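Local atomic coordinates of alpha-rhamnosidase (PDB entry 6I60), a protein that probably hydrolyses terminal non-reducing alpha-L-rhamnose residues from alpha-L-rhamnosides, as a multidomain bacterial glycoside hydrolase. Residues A[46-58]-A[96-108]. Sequence-based numbering, arbitrary orientation.
Sequences VDKKNPIFSWKLR and SEQVIKYEGKELE
W55 has one face of its indole covered by Q98, whose CB makes a CH-pi contact 3.9 Å from the centroid of the five-membered ring. At the far end of the indole, CH2 meets CG1 of I100. Q98 has CG between its backbone N and carbonyl carbon (chi1 58°) and runs extended beyond it, which carries NE2 to W55 O, 2.8 Å away. That bond lies in the carbonyl plane and close to the amide plane of Q98, fixing the rotation of the amide, while OE1 takes a hydrogen bond from K868. Strands 52-56 and 99-101 run antiparallel, with F53 and I100 as a hydrogen-bonded pair: F53 N to I100 O and I100 N to F53 O, each 2.9 Å. F53, on the same face as I100, lies alongside Y102, whose CD1 comes to the edge of the F53 ring, 3.7 Å from CE2 of F53. On the opposite face CG2 of I52 packs on CG1 of V99. Past the strand ends, Y102 N binds P51 O and N50 ND2 binds Y102 O at 2.7 Å, nearly straight (167°) but with the donor tilted from the carbonyl plane, so Y102 is gripped through both backbone polar atoms. CD of P51 rests against CB of Y102 and meets CD1 of L107. In this N-terminal immunoglobulin-like domain, 99-101 forms one edge of a three-stranded antiparallel sheet with 52-56 central and 35-37 beyond it; W55, L57 and L107 pack on strand 112-120 of the five-stranded sheet.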
ATOM      1  N   VAL A  46      20.118  -3.819  -1.069  1.00 54.68           N
ATOM      2  CA  VAL A  46      19.536  -4.805  -1.973  1.00 53.29           C
ATOM      3  C   VAL A  46      20.011  -6.188  -1.537  1.00 59.08           C
ATOM      4  O   VAL A  46      21.203  -6.497  -1.611  1.00 58.04           O
ATOM      5  CB  VAL A  46      19.906  -4.518  -3.431  1.00 51.77           C
ATOM      6  CG1 VAL A  46      19.011  -5.309  -4.369  1.00 52.99           C
ATOM      7  CG2 VAL A  46      19.799  -3.029  -3.719  1.00 57.65           C
ATOM      8  N   ASP A  47      19.080  -7.020  -1.070  1.00 60.30           N
ATOM      9  CA  ASP A  47      19.393  -8.393  -0.705  1.00 54.84           C
ATOM     10  C   ASP A  47      18.996  -9.399  -1.774  1.00 60.34           C
ATOM     11  O   ASP A  47      19.466 -10.541  -1.732  1.00 72.91           O
ATOM     12  CB  ASP A  47      18.710  -8.763   0.618  1.00 60.10           C
ATOM     13  CG  ASP A  47      19.611  -8.545   1.820  1.00 66.62           C
ATOM     14  OD1 ASP A  47      19.203  -8.898   2.948  1.00 65.93           O
ATOM     15  OD2 ASP A  47      20.729  -8.017   1.636  1.00 68.35           O
ATOM     16  N   LYS A  48      18.153  -9.003  -2.723  1.00 59.11           N
ATOM     17  CA  LYS A  48      17.799  -9.874  -3.836  1.00 61.61           C
ATOM     18  C   LYS A  48      19.032 -10.139  -4.691  1.00 59.38           C
ATOM     19  O   LYS A  48      19.678  -9.199  -5.166  1.00 56.79           O
ATOM     20  CB  LYS A  48      16.693  -9.235  -4.673  1.00 57.24           C
ATOM     21  CG  LYS A  48      15.346  -9.927  -4.569  1.00 53.28           C
ATOM     22  CD  LYS A  48      14.464  -9.596  -5.762  1.00 56.87           C
ATOM     23  CE  LYS A  48      13.273 -10.540  -5.847  1.00 67.64           C
ATOM     24  NZ  LYS A  48      12.462 -10.532  -4.596  1.00 70.56           N
ATOM     25  N   LYS A  49      19.365 -11.419  -4.882  1.00 61.61           N
ATOM     26  CA  LYS A  49      20.512 -11.765  -5.715  1.00 62.30           C
ATOM     27  C   LYS A  49      20.289 -11.359  -7.165  1.00 58.53           C
ATOM     28  O   LYS A  49      21.251 -11.054  -7.880  1.00 59.36           O
ATOM     29  CB  LYS A  49      20.802 -13.264  -5.620  1.00 57.24           C
ATOM     30  CG  LYS A  49      21.084 -13.751  -4.209  1.00 67.29           C
ATOM     31  CD  LYS A  49      22.573 -13.747  -3.906  1.00 69.29           C
ATOM     32  CE  LYS A  49      22.849 -14.194  -2.478  1.00 76.16           C
ATOM     33  NZ  LYS A  49      22.538 -15.636  -2.266  1.00 80.00           N
ATOM     34  N   ASN A  50      19.033 -11.343  -7.616  1.00 57.94           N
ATOM     35  CA  ASN A  50      18.667 -10.908  -8.962  1.00 66.23           C
ATOM     36  C   ASN A  50      17.652  -9.778  -8.840  1.00 62.05           C
ATOM     37  O   ASN A  50      16.441  -9.999  -8.987  1.00 66.30           O
ATOM     38  CB  ASN A  50      18.107 -12.066  -9.786  1.00 69.56           C
ATOM     39  CG  ASN A  50      19.046 -13.252  -9.834  1.00 62.66           C
ATOM     40  OD1 ASN A  50      19.237 -13.950  -8.838  1.00 60.31           O
ATOM     41  ND2 ASN A  50      19.641 -13.487 -10.997  1.00 63.65           N
ATOM     42  N   PRO A  51      18.105  -8.554  -8.569  1.00 64.33           N
ATOM     43  CA  PRO A  51      17.171  -7.429  -8.446  1.00 65.64           C
ATOM     44  C   PRO A  51      16.539  -7.075  -9.786  1.00 58.01           C
ATOM     45  O   PRO A  51      16.927  -7.563 -10.849  1.00 56.18           O
ATOM     46  CB  PRO A  51      18.050  -6.288  -7.922  1.00 63.22           C
ATOM     47  CG  PRO A  51      19.434  -6.654  -8.346  1.00 62.42           C
ATOM     48  CD  PRO A  51      19.497  -8.153  -8.299  1.00 59.73           C
ATOM     49  N   ILE A  52      15.543  -6.196  -9.717  1.00 56.78           N
ATOM     50  CA  ILE A  52      14.786  -5.760 -10.885  1.00 61.29           C
ATOM     51  C   ILE A  52      15.253  -4.366 -11.284  1.00 57.01           C
ATOM     52  O   ILE A  52      15.349  -3.467 -10.438  1.00 52.74           O
ATOM     53  CB  ILE A  52      13.273  -5.774 -10.601  1.00 56.62           C
ATOM     54  CG1 ILE A  52      12.821  -7.170 -10.164  1.00 50.38           C
ATOM     55  CG2 ILE A  52      12.496  -5.310 -11.822  1.00 52.35           C
ATOM     56  CD1 ILE A  52      12.768  -8.183 -11.290  1.00 53.91           C
ATOM     57  N   PHE A  53      15.545  -4.186 -12.569  1.00 52.14           N
ATOM     58  CA  PHE A  53      15.964  -2.903 -13.120  1.00 55.61           C
ATOM     59  C   PHE A  53      14.867  -2.346 -14.018  1.00 54.75           C
ATOM     60  O   PHE A  53      14.180  -3.099 -14.715  1.00 47.97           O
ATOM     61  CB  PHE A  53      17.267  -3.040 -13.913  1.00 61.70           C
ATOM     62  CG  PHE A  53      18.466  -3.363 -13.065  1.00 60.58           C
ATOM     63  CD1 PHE A  53      19.203  -2.351 -12.470  1.00 58.47           C
ATOM     64  CD2 PHE A  53      18.856  -4.676 -12.863  1.00 61.95           C
ATOM     65  CE1 PHE A  53      20.306  -2.643 -11.689  1.00 57.87           C
ATOM     66  CE2 PHE A  53      19.958  -4.976 -12.082  1.00 62.88           C
ATOM     67  CZ  PHE A  53      20.683  -3.958 -11.495  1.00 65.09           C
ATOM     68  N   SER A  54      14.710  -1.024 -14.001  1.00 53.19           N
ATOM     69  CA  SER A  54      13.673  -0.372 -14.786  1.00 51.69           C
ATOM     70  C   SER A  54      14.138   1.024 -15.171  1.00 49.81           C
ATOM     71  O   SER A  54      15.052   1.586 -14.562  1.00 43.85           O
ATOM     72  CB  SER A  54      12.346  -0.306 -14.019  1.00 49.83           C
ATOM     73  OG  SER A  54      12.567  -0.068 -12.639  1.00 48.23           O
ATOM     74  N   TRP A  55      13.490   1.578 -16.195  1.00 49.72           N
ATOM     75  CA  TRP A  55      13.825   2.906 -16.693  1.00 49.06           C
ATOM     76  C   TRP A  55      12.670   3.430 -17.532  1.00 47.71           C
ATOM     77  O   TRP A  55      11.848   2.662 -18.037  1.00 50.86           O
ATOM     78  CB  TRP A  55      15.114   2.888 -17.519  1.00 52.18           C
ATOM     79  CG  TRP A  55      15.076   1.898 -18.641  1.00 51.96           C
ATOM     80  CD1 TRP A  55      14.505   2.071 -19.869  1.00 51.11           C
ATOM     81  CD2 TRP A  55      15.623   0.575 -18.634  1.00 49.68           C
ATOM     82  NE1 TRP A  55      14.666   0.937 -20.628  1.00 51.38           N
ATOM     83  CE2 TRP A  55      15.350   0.004 -19.894  1.00 49.66           C
ATOM     84  CE3 TRP A  55      16.321  -0.181 -17.688  1.00 44.49           C
ATOM     85  CZ2 TRP A  55      15.749  -1.286 -20.229  1.00 49.21           C
ATOM     86  CZ3 TRP A  55      16.714  -1.459 -18.022  1.00 47.52           C
ATOM     87  CH2 TRP A  55      16.429  -1.999 -19.283  1.00 52.29           C
ATOM     88  N   LYS A  56      12.629   4.752 -17.679  1.00 49.30           N
ATOM     89  CA  LYS A  56      11.644   5.438 -18.500  1.00 47.85           C
ATOM     90  C   LYS A  56      12.318   6.049 -19.722  1.00 47.28           C
ATOM     91  O   LYS A  56      13.536   6.247 -19.753  1.00 48.53           O
ATOM     92  CB  LYS A  56      10.921   6.525 -17.696  1.00 46.70           C
ATOM     93  CG  LYS A  56      10.177   6.000 -16.481  1.00 43.78           C
ATOM     94  CD  LYS A  56       9.738   7.130 -15.564  1.00 52.79           C
ATOM     95  CE  LYS A  56       8.929   6.604 -14.386  1.00 51.78           C
ATOM     96  NZ  LYS A  56       7.698   5.890 -14.829  1.00 53.57           N
ATOM     97  N   LEU A  57      11.511   6.356 -20.736  1.00 47.42           N
ATOM     98  CA  LEU A  57      12.028   6.801 -22.022  1.00 49.55           C
ATOM     99  C   LEU A  57      11.374   8.108 -22.444  1.00 47.91           C
ATOM    100  O   LEU A  57      10.246   8.417 -22.053  1.00 56.96           O
ATOM    101  CB  LEU A  57      11.806   5.741 -23.106  1.00 51.88           C
ATOM    102  CG  LEU A  57      12.411   4.371 -22.804  1.00 49.87           C
ATOM    103  CD1 LEU A  57      11.948   3.346 -23.821  1.00 47.35           C
ATOM    104  CD2 LEU A  57      13.927   4.463 -22.771  1.00 49.20           C
ATOM    105  N   ARG A  58      12.103   8.867 -23.262  1.00 46.24           N
ATOM    106  CA  ARG A  58      11.634  10.140 -23.792  1.00 53.16           C
ATOM    107  C   ARG A  58      12.279  10.355 -25.153  1.00 59.25           C
ATOM    108  O   ARG A  58      13.485  10.145 -25.307  1.00 63.26           O
ATOM    109  CB  ARG A  58      11.976  11.296 -22.845  1.00 48.74           C
ATOM    110  CG  ARG A  58      11.837  12.678 -23.467  1.00 63.88           C
ATOM    111  CD  ARG A  58      10.949  13.579 -22.620  1.00 73.90           C
ATOM    112  NE  ARG A  58      11.194  14.997 -22.879  1.00 74.98           N
ATOM    113  CZ  ARG A  58      10.770  15.983 -22.094  1.00 80.94           C
ATOM    114  NH1 ARG A  58      10.076  15.711 -20.996  1.00 79.57           N
ATOM    115  NH2 ARG A  58      11.040  17.243 -22.407  1.00 73.70           N
ATOM    116  N   SER A  96      11.494  -5.084 -26.292  1.00 57.36           N
ATOM    117  CA  SER A  96      10.817  -3.831 -25.995  1.00 57.52           C
ATOM    118  C   SER A  96      10.577  -3.629 -24.504  1.00 59.52           C
ATOM    119  O   SER A  96      10.068  -2.574 -24.112  1.00 61.79           O
ATOM    120  CB  SER A  96       9.484  -3.761 -26.746  1.00 66.69           C
ATOM    121  OG  SER A  96       8.551  -4.689 -26.217  1.00 71.58           O
ATOM    122  N   GLU A  97      10.935  -4.603 -23.671  1.00 60.21           N
ATOM    123  CA  GLU A  97      10.673  -4.503 -22.242  1.00 61.80           C
ATOM    124  C   GLU A  97      11.636  -3.525 -21.579  1.00 59.70           C
ATOM    125  O   GLU A  97      12.807  -3.426 -21.957  1.00 59.87           O
ATOM    126  CB  GLU A  97      10.787  -5.880 -21.589  1.00 55.66           C
ATOM    127  CG  GLU A  97       9.579  -6.774 -21.813  1.00 66.90           C
ATOM    128  CD  GLU A  97       8.277  -6.124 -21.371  1.00 90.93           C
ATOM    129  OE1 GLU A  97       7.255  -6.299 -22.070  1.00 96.43           O
ATOM    130  OE2 GLU A  97       8.275  -5.440 -20.324  1.00 90.46           O
ATOM    131  N   GLN A  98      11.130  -2.794 -20.582  1.00 61.51           N
ATOM    132  CA  GLN A  98      11.943  -1.878 -19.788  1.00 55.63           C
ATOM    133  C   GLN A  98      11.954  -2.263 -18.312  1.00 54.92           C
ATOM    134  O   GLN A  98      12.312  -1.443 -17.461  1.00 44.63           O
ATOM    135  CB  GLN A  98      11.460  -0.435 -19.957  1.00 55.21           C
ATOM    136  CG  GLN A  98      10.006  -0.207 -19.588  1.00 57.32           C
ATOM    137  CD  GLN A  98       9.405   0.979 -20.318  1.00 61.14           C
ATOM    138  OE1 GLN A  98       8.435   0.837 -21.062  1.00 64.25           O
ATOM    139  NE2 GLN A  98       9.984   2.157 -20.112  1.00 55.37           N
ATOM    140  N   VAL A  99      11.559  -3.494 -17.996  1.00 55.60           N
ATOM    141  CA  VAL A  99      11.622  -4.041 -16.644  1.00 57.75           C
ATOM    142  C   VAL A  99      12.329  -5.386 -16.752  1.00 52.08           C
ATOM    143  O   VAL A  99      11.748  -6.360 -17.248  1.00 54.31           O
ATOM    144  CB  VAL A  99      10.234  -4.194 -16.008  1.00 59.39           C
ATOM    145  CG1 VAL A  99      10.332  -4.937 -14.688  1.00 54.74           C
ATOM    146  CG2 VAL A  99       9.589  -2.834 -15.803  1.00 44.58           C
ATOM    147  N   ILE A 100      13.580  -5.442 -16.301  1.00 56.30           N
ATOM    148  CA  ILE A 100      14.437  -6.600 -16.522  1.00 59.57           C
ATOM    149  C   ILE A 100      14.843  -7.207 -15.186  1.00 58.55           C
ATOM    150  O   ILE A 100      14.965  -6.513 -14.171  1.00 54.06           O
ATOM    151  CB  ILE A 100      15.691  -6.233 -17.348  1.00 52.85           C
ATOM    152  CG1 ILE A 100      15.353  -5.181 -18.404  1.00 49.22           C
ATOM    153  CG2 ILE A 100      16.279  -7.471 -18.007  1.00 67.78           C
ATOM    154  CD1 ILE A 100      14.404  -5.670 -19.478  1.00 52.57           C
ATOM    155  N   LYS A 101      15.050  -8.520 -15.198  1.00 62.53           N
ATOM    156  CA  LYS A 101      15.598  -9.234 -14.056  1.00 63.24           C
ATOM    157  C   LYS A 101      17.108  -9.365 -14.216  1.00 62.15           C
ATOM    158  O   LYS A 101      17.606  -9.658 -15.308  1.00 55.82           O
ATOM    159  CB  LYS A 101      14.954 -10.616 -13.923  1.00 62.40           C
ATOM    160  CG  LYS A 101      15.617 -11.534 -12.905  1.00 67.78           C
ATOM    161  CD  LYS A 101      15.396 -12.999 -13.259  1.00 69.87           C
ATOM    162  CE  LYS A 101      15.594 -13.904 -12.051  1.00 69.94           C
ATOM    163  NZ  LYS A 101      15.003 -15.259 -12.255  1.00 58.55           N
ATOM    164  N   TYR A 102      17.829  -9.135 -13.122  1.00 61.60           N
ATOM    165  CA  TYR A 102      19.285  -9.174 -13.152  1.00 62.76           C
ATOM    166  C   TYR A 102      19.784 -10.578 -13.463  1.00 63.72           C
ATOM    167  O   TYR A 102      19.287 -11.569 -12.920  1.00 60.98           O
ATOM    168  CB  TYR A 102      19.847  -8.698 -11.813  1.00 65.18           C
ATOM    169  CG  TYR A 102      21.346  -8.837 -11.677  1.00 65.47           C
ATOM    170  CD1 TYR A 102      22.204  -7.946 -12.304  1.00 65.30           C
ATOM    171  CD2 TYR A 102      21.903  -9.851 -10.908  1.00 64.30           C
ATOM    172  CE1 TYR A 102      23.573  -8.064 -12.179  1.00 65.04           C
ATOM    173  CE2 TYR A 102      23.272  -9.979 -10.777  1.00 58.53           C
ATOM    174  CZ  TYR A 102      24.102  -9.081 -11.414  1.00 59.59           C
ATOM    175  OH  TYR A 102      25.467  -9.195 -11.290  1.00 60.41           O
ATOM    176  N   GLU A 103      20.782 -10.659 -14.349  1.00 57.98           N
ATOM    177  CA  GLU A 103      21.337 -11.937 -14.779  1.00 64.15           C
ATOM    178  C   GLU A 103      22.854 -11.866 -14.927  1.00 63.62           C
ATOM    179  O   GLU A 103      23.430 -12.557 -15.775  1.00 56.51           O
ATOM    180  CB  GLU A 103      20.715 -12.393 -16.102  1.00 61.74           C
ATOM    181  CG  GLU A 103      19.307 -12.954 -15.985  1.00 69.35           C
ATOM    182  CD  GLU A 103      18.730 -13.343 -17.333  1.00 82.45           C
ATOM    183  OE1 GLU A 103      18.915 -12.576 -18.302  1.00 87.59           O
ATOM    184  OE2 GLU A 103      18.095 -14.415 -17.428  1.00 84.66           O
ATOM    185  N   GLY A 104      23.514 -11.041 -14.122  1.00 66.12           N
ATOM    186  CA  GLY A 104      24.943 -10.842 -14.211  1.00 61.34           C
ATOM    187  C   GLY A 104      25.719 -11.699 -13.233  1.00 64.39           C
ATOM    188  O   GLY A 104      25.243 -12.731 -12.747  1.00 65.44           O
ATOM    189  N   LYS A 105      26.944 -11.261 -12.949  1.00 62.41           N
ATOM    190  CA  LYS A 105      27.787 -11.957 -11.988  1.00 64.71           C
ATOM    191  C   LYS A 105      27.110 -11.990 -10.622  1.00 64.03           C
ATOM    192  O   LYS A 105      26.411 -11.049 -10.237  1.00 68.07           O
ATOM    193  CB  LYS A 105      29.152 -11.269 -11.896  1.00 62.61           C
ATOM    194  CG  LYS A 105      30.103 -11.879 -10.880  1.00 72.88           C
ATOM    195  CD  LYS A 105      31.513 -12.006 -11.437  1.00 75.15           C
ATOM    196  CE  LYS A 105      32.545 -11.993 -10.319  1.00 69.06           C
ATOM    197  NZ  LYS A 105      33.901 -12.361 -10.810  1.00 75.23           N
ATOM    198  N   GLU A 106      27.307 -13.091  -9.898  1.00 63.79           N
ATOM    199  CA  GLU A 106      26.713 -13.243  -8.575  1.00 68.72           C
ATOM    200  C   GLU A 106      27.135 -12.092  -7.670  1.00 64.18           C
ATOM    201  O   GLU A 106      28.328 -11.885  -7.426  1.00 63.20           O
ATOM    202  CB  GLU A 106      27.122 -14.584  -7.965  1.00 64.08           C
ATOM    203  CG  GLU A 106      26.972 -14.659  -6.455  1.00 61.30           C
ATOM    204  CD  GLU A 106      25.744 -15.437  -6.028  1.00 63.23           C
ATOM    205  OE1 GLU A 106      25.461 -15.488  -4.813  1.00 62.71           O
ATOM    206  OE2 GLU A 106      25.061 -15.999  -6.910  1.00 70.05           O
ATOM    207  N   LEU A 107      26.152 -11.339  -7.184  1.00 60.94           N
ATOM    208  CA  LEU A 107      26.433 -10.191  -6.339  1.00 68.90           C
ATOM    209  C   LEU A 107      26.982 -10.640  -4.987  1.00 67.08           C
ATOM    210  O   LEU A 107      26.760 -11.766  -4.537  1.00 66.68           O
ATOM    211  CB  LEU A 107      25.173  -9.346  -6.148  1.00 64.36           C
ATOM    212  CG  LEU A 107      24.528  -8.843  -7.440  1.00 62.04           C
ATOM    213  CD1 LEU A 107      23.186  -8.191  -7.150  1.00 62.72           C
ATOM    214  CD2 LEU A 107      25.458  -7.880  -8.167  1.00 54.44           C
ATOM    215  N   GLU A 108      27.710  -9.735  -4.342  1.00 62.94           N
ATOM    216  CA  GLU A 108      28.382 -10.019  -3.085  1.00 70.00           C
ATOM    217  C   GLU A 108      27.963  -9.008  -2.028  1.00 66.65           C
ATOM    218  O   GLU A 108      27.582  -7.880  -2.360  1.00 69.23           O
ATOM    219  CB  GLU A 108      29.908  -9.992  -3.267  1.00 79.56           C
ATOM    220  CG  GLU A 108      30.476 -11.300  -3.801  1.00 81.54           C
ATOM    221  CD  GLU A 108      31.813 -11.123  -4.492  1.00 88.95           C
ATOM    222  OE1 GLU A 108      32.760 -11.866  -4.156  1.00 92.64           O
ATOM    223  OE2 GLU A 108      31.916 -10.240  -5.370  1.00 93.11           O
TER